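Local coordinates for probable thioesterase (Thermus thermophilus, PDB 1Z54), which probably hydrolyses fatty acyl-CoA thioesters, as a hot-dog-fold member of the 4-hydroxybenzoyl-CoA thioesterase family, at residues Val27-Ala32 with Tyr91-Glu96; Val52-Val57 with Glu120-Ala125. All coordinates share one frame; numbering follows the deposited sequence.

Interaction 1: Val27-Ala32 with Tyr91-Glu96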
loop_
_atom_site.group_PDB
_atom_site.type_symbol
_atom_site.label_atom_id
_atom_site.label_comp_id
_atom_site.label_asym_id
_atom_site.label_seq_id
_atom_site.Cartn_x
_atom_site.Cartn_y
_atom_site.Cartn_z
ATOM N N VAL A 27 4.453 0.628 8.489
ATOM C CA VAL A 27 5.132 1.526 7.566
ATOM C C VAL A 27 5.578 2.779 8.333
ATOM O O VAL A 27 6.683 3.286 8.120
ATOM C CB VAL A 27 4.213 1.910 6.381
ATOM C CG1 VAL A 27 4.848 3.012 5.553
ATOM C CG2 VAL A 27 3.978 0.679 5.494
ATOM N N TYR A 28 4.717 3.267 9.224
ATOM C CA TYR A 28 5.043 4.435 10.046
ATOM C C TYR A 28 6.242 4.081 10.924
ATOM O O TYR A 28 7.142 4.896 11.111
ATOM C CB TYR A 28 3.870 4.810 10.949
ATOM C CG TYR A 28 2.669 5.421 10.264
ATOM C CD1 TYR A 28 1.513 5.707 10.996
ATOM C CD2 TYR A 28 2.679 5.737 8.904
ATOM C CE1 TYR A 28 0.404 6.285 10.401
ATOM C CE2 TYR A 28 1.563 6.323 8.296
ATOM C CZ TYR A 28 0.427 6.596 9.059
ATOM O OH TYR A 28 -0.687 7.214 8.514
ATOM N N LEU A 29 6.255 2.863 11.463
ATOM C CA LEU A 29 7.374 2.417 12.295
ATOM C C LEU A 29 8.665 2.389 11.477
ATOM O O LEU A 29 9.732 2.760 11.965
ATOM C CB LEU A 29 7.113 1.013 12.865
ATOM C CG LEU A 29 5.925 0.853 13.828
ATOM C CD1 LEU A 29 6.017 -0.483 14.545
ATOM C CD2 LEU A 29 5.930 1.986 14.851
ATOM N N GLU A 30 8.561 1.922 10.236
ATOM C CA GLU A 30 9.716 1.842 9.354
ATOM C C GLU A 30 10.252 3.241 9.054
ATOM O O GLU A 30 11.455 3.469 9.085
ATOM C CB GLU A 30 9.339 1.125 8.051
ATOM C CG GLU A 30 10.463 1.067 7.000
ATOM C CD GLU A 30 10.039 0.328 5.727
ATOM O OE1 GLU A 30 10.472 -0.828 5.520
ATOM O OE2 GLU A 30 9.255 0.905 4.942
ATOM N N ALA A 31 9.353 4.175 8.769
ATOM C CA ALA A 31 9.766 5.542 8.477
ATOM C C ALA A 31 10.529 6.119 9.671
ATOM O O ALA A 31 11.575 6.749 9.495
ATOM C CB ALA A 31 8.544 6.403 8.160
ATOM N N ALA A 32 10.009 5.885 10.877
ATOM C CA ALA A 32 10.633 6.376 12.105
ATOM C C ALA A 32 11.978 5.698 12.321
ATOM O O ALA A 32 12.958 6.347 12.686
ATOM C CB ALA A 32 9.723 6.114 13.298
ATOM N N TYR A 91 8.752 1.480 19.796
ATOM C CA TYR A 91 8.142 2.727 19.370
ATOM C C TYR A 91 6.866 3.107 20.086
ATOM O O TYR A 91 6.137 2.255 20.590
ATOM C CB TYR A 91 7.800 2.675 17.878
ATOM C CG TYR A 91 8.804 1.995 16.986
ATOM C CD1 TYR A 91 8.969 0.606 17.006
ATOM C CD2 TYR A 91 9.533 2.732 16.056
ATOM C CE1 TYR A 91 9.834 -0.033 16.105
ATOM C CE2 TYR A 91 10.391 2.109 15.157
ATOM C CZ TYR A 91 10.536 0.729 15.183
ATOM O OH TYR A 91 11.374 0.124 14.272
ATOM N N ARG A 92 6.596 4.408 20.086
ATOM C CA ARG A 92 5.376 4.954 20.659
ATOM C C ARG A 92 4.825 5.903 19.609
ATOM O O ARG A 92 5.521 6.820 19.159
ATOM C CB ARG A 92 5.652 5.713 21.960
ATOM C CG ARG A 92 5.924 4.801 23.148
ATOM C CD ARG A 92 6.202 5.562 24.441
ATOM N NE ARG A 92 4.986 5.995 25.124
ATOM C CZ ARG A 92 4.323 7.111 24.845
ATOM N NH1 ARG A 92 4.762 7.924 23.894
ATOM N NH2 ARG A 92 3.216 7.410 25.516
ATOM N N VAL A 93 3.589 5.658 19.190
ATOM C CA VAL A 93 2.957 6.503 18.200
ATOM C C VAL A 93 1.913 7.325 18.923
ATOM O O VAL A 93 0.944 6.782 19.450
ATOM C CB VAL A 93 2.241 5.690 17.105
ATOM C CG1 VAL A 93 1.666 6.643 16.067
ATOM C CG2 VAL A 93 3.203 4.698 16.455
ATOM N N GLU A 94 2.104 8.635 18.952
ATOM C CA GLU A 94 1.142 9.472 19.630
ATOM C C GLU A 94 0.767 10.723 18.860
ATOM O O GLU A 94 1.316 11.011 17.794
ATOM C CB GLU A 94 1.654 9.826 21.034
ATOM C CG GLU A 94 3.064 10.360 21.095
ATOM C CD GLU A 94 3.512 10.626 22.518
ATOM O OE1 GLU A 94 2.864 11.433 23.207
ATOM O OE2 GLU A 94 4.510 10.023 22.956
ATOM N N ARG A 95 -0.200 11.448 19.407
ATOM C CA ARG A 95 -0.686 12.681 18.812
ATOM C C ARG A 95 -1.003 13.638 19.955
ATOM O O ARG A 95 -1.958 13.430 20.699
ATOM C CB ARG A 95 -1.952 12.406 18.001
ATOM C CG ARG A 95 -2.543 13.626 17.320
ATOM C CD ARG A 95 -3.908 13.288 16.755
ATOM N NE ARG A 95 -4.840 12.939 17.826
ATOM C CZ ARG A 95 -5.516 11.793 17.900
ATOM N NH1 ARG A 95 -5.374 10.864 16.957
ATOM N NH2 ARG A 95 -6.333 11.573 18.926
ATOM N N GLU A 96 -0.186 14.674 20.100
ATOM C CA GLU A 96 -0.378 15.665 21.154
ATOM C C GLU A 96 -0.588 15.009 22.524
ATOM O O GLU A 96 -1.625 15.195 23.166
ATOM C CB GLU A 96 -1.572 16.556 20.813
ATOM C CG GLU A 96 -1.568 17.047 19.372
ATOM C CD GLU A 96 -2.703 18.006 19.073
ATOM O OE1 GLU A 96 -2.544 19.218 19.332
ATOM O OE2 GLU A 96 -3.762 17.546 18.588
#
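Leu29 of helix 27-32 lays its side chain over one face of the Tyr91 ring, and this pair makes the dense part of the contact. The methyl CD2 of Leu29 sits 4.0 Å from the centroid of the Tyr91 ring and 27° off its normal, a CH-pi contact displaced toward the CG end, where Leu29 CD2 is 3.6 Å from Tyr91 CG. Leu29 CB stands above the same face, and the other methyl, CD1, lies toward its CD1-CE1 side. A chi1 of -39° puts CG of Tyr91 beside its backbone N; the ring lies against Leu29, and Tyr91 CE2 comes to 3.3 Å from Leu29 O. The phenol oxygen is held beyond this pair by hydrogen bonds to Thr105 and Arg33. Packing thins away from the leucine-covered face: Ala32 CB is near the ring edge, 4.4 Å from Tyr91 CD2, and Leu29 CD2 is 4.2 Å from Val93 CG2. On the looser side of the strand, the CB of Arg92 is directed away from the helix and the residue is partly exposed, while Glu94 forms a salt bridge with Arg76. A helix crossing the strand at 112°, with alternate strand residues turned toward it, is the helix-on-sheet packing of the hot-dog fold.

Interaction 2: Val52-Val57 with Glu120-Ala125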
loop_
_atom_site.group_PDB
_atom_site.type_symbol
_atom_site.label_atom_id
_atom_site.label_comp_id
_atom_site.label_asym_id
_atom_site.label_seq_id
_atom_site.Cartn_x
_atom_site.Cartn_y
_atom_site.Cartn_z
ATOM N N VAL A 52 24.508 -4.330 3.334
ATOM C CA VAL A 52 24.166 -4.582 4.731
ATOM C C VAL A 52 22.669 -4.333 4.914
ATOM O O VAL A 52 22.157 -3.301 4.500
ATOM C CB VAL A 52 24.955 -3.649 5.676
ATOM C CG1 VAL A 52 24.705 -4.041 7.123
ATOM C CG2 VAL A 52 26.450 -3.724 5.353
ATOM N N PHE A 53 21.974 -5.273 5.546
ATOM C CA PHE A 53 20.532 -5.134 5.735
ATOM C C PHE A 53 20.073 -5.421 7.162
ATOM O O PHE A 53 20.707 -6.178 7.892
ATOM C CB PHE A 53 19.797 -6.085 4.783
ATOM C CG PHE A 53 20.312 -6.044 3.372
ATOM C CD1 PHE A 53 19.854 -5.087 2.475
ATOM C CD2 PHE A 53 21.285 -6.945 2.953
ATOM C CE1 PHE A 53 20.357 -5.022 1.171
ATOM C CE2 PHE A 53 21.797 -6.891 1.657
ATOM C CZ PHE A 53 21.330 -5.926 0.761
ATOM N N PHE A 54 18.957 -4.810 7.537
ATOM C CA PHE A 54 18.359 -5.008 8.851
ATOM C C PHE A 54 16.949 -5.529 8.636
ATOM O O PHE A 54 15.978 -4.852 8.954
ATOM C CB PHE A 54 18.286 -3.690 9.620
ATOM C CG PHE A 54 19.624 -3.156 10.041
ATOM C CD1 PHE A 54 19.850 -1.788 10.101
ATOM C CD2 PHE A 54 20.658 -4.019 10.382
ATOM C CE1 PHE A 54 21.083 -1.286 10.492
ATOM C CE2 PHE A 54 21.895 -3.522 10.774
ATOM C CZ PHE A 54 22.107 -2.154 10.827
ATOM N N PRO A 55 16.815 -6.737 8.072
ATOM C CA PRO A 55 15.471 -7.276 7.849
ATOM C C PRO A 55 14.705 -7.500 9.155
ATOM O O PRO A 55 15.300 -7.777 10.209
ATOM C CB PRO A 55 15.747 -8.576 7.094
ATOM C CG PRO A 55 17.065 -9.004 7.649
ATOM C CD PRO A 55 17.844 -7.707 7.660
ATOM N N VAL A 56 13.383 -7.368 9.067
ATOM C CA VAL A 56 12.482 -7.543 10.196
ATOM C C VAL A 56 12.218 -9.024 10.432
ATOM O O VAL A 56 11.804 -9.733 9.519
ATOM C CB VAL A 56 11.121 -6.849 9.925
ATOM C CG1 VAL A 56 10.145 -7.123 11.076
ATOM C CG2 VAL A 56 11.331 -5.354 9.723
ATOM N N VAL A 57 12.473 -9.500 11.648
ATOM C CA VAL A 57 12.212 -10.904 11.951
ATOM C C VAL A 57 10.975 -11.021 12.825
ATOM O O VAL A 57 10.371 -12.081 12.920
ATOM C CB VAL A 57 13.410 -11.586 12.637
ATOM C CG1 VAL A 57 14.560 -11.684 11.659
ATOM C CG2 VAL A 57 13.818 -10.814 13.875
ATOM N N GLU A 120 31.511 -3.762 12.268
ATOM C CA GLU A 120 32.091 -2.918 13.310
ATOM C C GLU A 120 31.707 -1.446 13.347
ATOM O O GLU A 120 31.231 -0.956 14.370
ATOM C CB GLU A 120 33.613 -3.031 13.275
ATOM C CG GLU A 120 34.125 -4.416 13.608
ATOM C CD GLU A 120 33.567 -4.936 14.918
ATOM O OE1 GLU A 120 33.541 -4.160 15.902
ATOM O OE2 GLU A 120 33.158 -6.119 14.965
ATOM N N ASP A 121 31.916 -0.732 12.248
ATOM C CA ASP A 121 31.598 0.690 12.226
ATOM C C ASP A 121 30.131 0.987 12.522
ATOM O O ASP A 121 29.817 2.002 13.143
ATOM C CB ASP A 121 31.991 1.317 10.883
ATOM C CG ASP A 121 31.136 0.824 9.731
ATOM O OD1 ASP A 121 31.017 1.560 8.729
ATOM O OD2 ASP A 121 30.597 -0.300 9.818
ATOM N N ILE A 122 29.232 0.112 12.086
ATOM C CA ILE A 122 27.811 0.315 12.339
ATOM C C ILE A 122 27.482 -0.070 13.784
ATOM O O ILE A 122 26.658 0.578 14.451
ATOM C CB ILE A 122 26.947 -0.536 11.383
ATOM C CG1 ILE A 122 27.154 -0.057 9.942
ATOM C CG2 ILE A 122 25.478 -0.452 11.789
ATOM C CD1 ILE A 122 26.438 -0.911 8.885
ATOM N N TYR A 123 28.122 -1.135 14.255
ATOM C CA TYR A 123 27.913 -1.607 15.618
ATOM C C TYR A 123 28.344 -0.514 16.588
ATOM O O TYR A 123 27.623 -0.165 17.518
ATOM C CB TYR A 123 28.735 -2.875 15.874
ATOM C CG TYR A 123 28.605 -3.394 17.291
ATOM C CD1 TYR A 123 27.452 -4.061 17.710
ATOM C CD2 TYR A 123 29.613 -3.165 18.231
ATOM C CE1 TYR A 123 27.304 -4.484 19.030
ATOM C CE2 TYR A 123 29.475 -3.587 19.551
ATOM C CZ TYR A 123 28.320 -4.243 19.943
ATOM O OH TYR A 123 28.178 -4.649 21.250
ATOM N N ARG A 124 29.531 0.025 16.347
ATOM C CA ARG A 124 30.102 1.077 17.175
ATOM C C ARG A 124 29.165 2.284 17.304
ATOM O O ARG A 124 28.905 2.771 18.411
ATOM C CB ARG A 124 31.442 1.492 16.565
ATOM C CG ARG A 124 32.267 2.468 17.368
ATOM C CD ARG A 124 33.664 2.532 16.774
ATOM N NE ARG A 124 33.628 2.882 15.356
ATOM C CZ ARG A 124 34.616 2.639 14.498
ATOM N NH1 ARG A 124 34.492 2.997 13.226
ATOM N NH2 ARG A 124 35.722 2.028 14.906
ATOM N N ALA A 125 28.641 2.753 16.174
ATOM C CA ALA A 125 27.743 3.905 16.178
ATOM C C ALA A 125 26.419 3.619 16.898
ATOM O O ALA A 125 25.918 4.458 17.662
ATOM C CB ALA A 125 27.477 4.355 14.745
#
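Val52 opens the contact from strand 52-53, its methyl CG1 lying 4.0 Å from CD1 of Ile122 on helix 120-125. That methyl is set by a chi1 of -173°, which places CG1 opposite the backbone N and beside the carbonyl carbon. Phe53, next along the strand, takes no part and packs on Met17 of the third subunit. Phe54 then returns to the helix, its CB directed toward it. The far end of its ring does the touching: Phe54 CZ lies 3.9 Å from Ile122 CG2, which meets the ring at its edge and in its plane, not over a face. The two branches of Ile122 thus divide the work, the longer one ending in CD1 against the valine and the short CG2 methyl against the phenylalanine. No hydrogen bond joins the segments; the junction is wholly apolar, small and buried. From Pro55 onward the chain leaves the helix, reaching a corner at Val57. Around this point, Val47 of helix 44-48 touches both Val52 and Ile122, and Cys109 of strand 98-111 meets Val52, so helix 120-129 packs through Ile122 on helix 44-48 and on strand 52-63, an edge strand of the sheet within the chain, while Leu37 of helix 24-39 adjoins Phe54.

In the fold
Interactions 1 and 2 illustrate how a single sheet can organise separate apolar contacts: their centres are 21 Å apart and their nearest atoms about 6 Å, without touching. Along the chain the segments alternate, 27-32, 52-57, 91-96 and 120-125, so the two contacts interleave in sequence. Both reach the same antiparallel sheet, interaction 1 through strand 86-95 and interaction 2 through strand 52-63, with strand 98-111 lying between them. Helix 24-39 provides a further connection, carrying one side of interaction 1 and packing through Leu37 on Phe54 of interaction 2. Glu30 of 27-32 and Phe53 of 52-57 reach the third subunit, so both contacts lie beside an interface of the four-chain assembly.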